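Local coordinates for low temperature requirement C protein (Listeria monocytogenes, PDB 1Y9I) that is probably a phosphatidylglycerophosphatase, a putative membrane-bound lipid phosphatase that forms a tetramer of helical bundles and binds calcium and magnesium ions, at residues A[11-14]-A[15-18]. Residues are numbered along the deposited sequence; the frame is centred on the assembly and turned at random.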
ATOM      1  N   GLU A  11     -21.653   5.482  -9.160  1.00 30.14           N
ATOM      2  CA  GLU A  11     -22.203   5.104  -7.862  1.00 30.68           C
ATOM      3  C   GLU A  11     -23.462   4.259  -8.000  1.00 31.28           C
ATOM      4  O   GLU A  11     -23.622   3.256  -7.306  1.00 29.59           O
ATOM      5  CB  GLU A  11     -22.523   6.340  -7.013  1.00 29.08           C
ATOM      6  CG  GLU A  11     -22.801   5.991  -5.549  1.00 33.04           C
ATOM      7  CD  GLU A  11     -23.149   7.193  -4.687  1.00 35.16           C
ATOM      8  OE1 GLU A  11     -22.581   8.283  -4.913  1.00 32.90           O
ATOM      9  OE2 GLU A  11     -23.980   7.036  -3.765  1.00 35.78           O
ATOM     10  N   SER A  12     -24.360   4.673  -8.891  1.00 32.38           N
ATOM     11  CA  SER A  12     -25.602   3.946  -9.105  1.00 32.20           C
ATOM     12  C   SER A  12     -25.331   2.486  -9.437  1.00 30.88           C
ATOM     13  O   SER A  12     -25.893   1.584  -8.815  1.00 30.69           O
ATOM     14  CB  SER A  12     -26.403   4.591 -10.242  1.00 34.06           C
ATOM     15  OG  SER A  12     -26.762   5.925  -9.921  1.00 39.26           O
ATOM     16  N   LYS A  13     -24.462   2.258 -10.418  1.00 29.73           N
ATOM     17  CA  LYS A  13     -24.125   0.906 -10.844  1.00 29.97           C
ATOM     18  C   LYS A  13     -23.435   0.104  -9.745  1.00 29.48           C
ATOM     19  O   LYS A  13     -23.687  -1.089  -9.594  1.00 29.24           O
ATOM     20  CB  LYS A  13     -23.235   0.948 -12.092  1.00 31.38           C
ATOM     21  CG  LYS A  13     -22.777  -0.416 -12.583  1.00 33.32           C
ATOM     22  CD  LYS A  13     -23.946  -1.294 -13.002  1.00 35.90           C
ATOM     23  CE  LYS A  13     -23.466  -2.655 -13.479  1.00 35.41           C
ATOM     24  NZ  LYS A  13     -24.583  -3.546 -13.908  1.00 36.37           N
ATOM     25  N   ALA A  14     -22.564   0.758  -8.984  1.00 28.66           N
ATOM     26  CA  ALA A  14     -21.851   0.083  -7.902  1.00 27.56           C
ATOM     27  C   ALA A  14     -22.838  -0.471  -6.886  1.00 25.81           C
ATOM     28  O   ALA A  14     -22.757  -1.637  -6.494  1.00 24.12           O
ATOM     29  CB  ALA A  14     -20.890   1.052  -7.218  1.00 26.41           C
ATOM     30  N   ARG A  15     -23.772   0.372  -6.461  1.00 26.70           N
ATOM     31  CA  ARG A  15     -24.773  -0.027  -5.478  1.00 28.31           C
ATOM     32  C   ARG A  15     -25.692  -1.147  -5.969  1.00 28.81           C
ATOM     33  O   ARG A  15     -25.903  -2.134  -5.266  1.00 27.76           O
ATOM     34  CB  ARG A  15     -25.611   1.185  -5.068  1.00 28.21           C
ATOM     35  CG  ARG A  15     -24.853   2.239  -4.265  1.00 29.85           C
ATOM     36  CD  ARG A  15     -25.729   3.463  -4.031  1.00 30.01           C
ATOM     37  NE  ARG A  15     -25.104   4.468  -3.170  1.00 30.81           N
ATOM     38  CZ  ARG A  15     -24.986   4.357  -1.850  1.00 30.07           C
ATOM     39  NH1 ARG A  15     -25.451   3.282  -1.227  1.00 29.09           N
ATOM     40  NH2 ARG A  15     -24.404   5.325  -1.152  1.00 30.43           N
ATOM     41  N   SER A  16     -26.232  -0.998  -7.174  1.00 30.22           N
ATOM     42  CA  SER A  16     -27.134  -2.005  -7.724  1.00 31.02           C
ATOM     43  C   SER A  16     -26.443  -3.331  -8.016  1.00 30.94           C
ATOM     44  O   SER A  16     -27.053  -4.394  -7.882  1.00 29.11           O
ATOM     45  CB  SER A  16     -27.813  -1.481  -8.998  1.00 32.19           C
ATOM     46  OG  SER A  16     -26.868  -1.207 -10.016  1.00 34.48           O
ATOM     47  N   TRP A  17     -25.173  -3.281  -8.408  1.00 30.54           N
ATOM     48  CA  TRP A  17     -24.458  -4.511  -8.708  1.00 30.77           C
ATOM     49  C   TRP A  17     -24.193  -5.300  -7.431  1.00 28.97           C
ATOM     50  O   TRP A  17     -24.283  -6.525  -7.425  1.00 27.37           O
ATOM     51  CB  TRP A  17     -23.141  -4.226  -9.437  1.00 33.87           C
ATOM     52  CG  TRP A  17     -22.822  -5.266 -10.484  1.00 36.76           C
ATOM     53  CD1 TRP A  17     -23.539  -6.397 -10.758  1.00 37.98           C
ATOM     54  CD2 TRP A  17     -21.723  -5.259 -11.402  1.00 38.48           C
ATOM     55  NE1 TRP A  17     -22.960  -7.092 -11.788  1.00 37.46           N
ATOM     56  CE2 TRP A  17     -21.841  -6.418 -12.205  1.00 39.00           C
ATOM     57  CE3 TRP A  17     -20.648  -4.388 -11.628  1.00 38.43           C
ATOM     58  CZ2 TRP A  17     -20.927  -6.731 -13.217  1.00 39.09           C
ATOM     59  CZ3 TRP A  17     -19.735  -4.697 -12.635  1.00 39.94           C
ATOM     60  CH2 TRP A  17     -19.884  -5.861 -13.418  1.00 39.64           C
ATOM     61  N   LEU A  18     -23.856  -4.598  -6.352  1.00 27.08           N
ATOM     62  CA  LEU A  18     -23.622  -5.262  -5.075  1.00 27.51           C
ATOM     63  C   LEU A  18     -24.896  -6.020  -4.698  1.00 27.61           C
ATOM     64  O   LEU A  18     -24.858  -7.210  -4.374  1.00 26.32           O
ATOM     65  CB  LEU A  18     -23.297  -4.237  -3.980  1.00 28.07           C
ATOM     66  CG  LEU A  18     -21.848  -3.771  -3.825  1.00 28.98           C
ATOM     67  CD1 LEU A  18     -21.782  -2.591  -2.864  1.00 27.84           C
ATOM     68  CD2 LEU A  18     -20.996  -4.924  -3.311  1.00 28.83           C
TER
HETATM   69  O   HOH W   1     -26.297  -3.612 -11.380  1.00 28.88           O
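E11 and R15 run side by side one helical turn apart and form a salt bridge. R15 turns its NE edge to the carboxylate. NE reaches E11 OE2 at 2.9 Å, on the anti lone pair of that oxygen. R15 NH2 shares the same OE2 at 3.2 Å by a more bent bond. OE2 lies almost in the guanidinium plane, but the carboxylate is turned 46° from it. R15 NH1 makes a second salt bridge, to E53. K13 and W17 form another i to i+4 pair on the same helix. K13 sets off with CG anti to its backbone N (chi1 177°), and a bend at chi2 (62°) then lays CE and NZ over one face of the indole. NZ stands 4.1 Å from the centroid of the W17 five-membered ring, a cation-pi contact almost on the ring normal. CE makes a CH-pi contact with the six-membered ring. Both pairs belong to helix 9-20 of the all-helical fold, whose main-chain bonds include W17 N to K13 O, 2.9 Å. A14 and W17 pack on helix 59-76. W17 also meets V81 of the second subunit. A water accepts from K13 NZ at 3.1 Å and also bonds S16 OG.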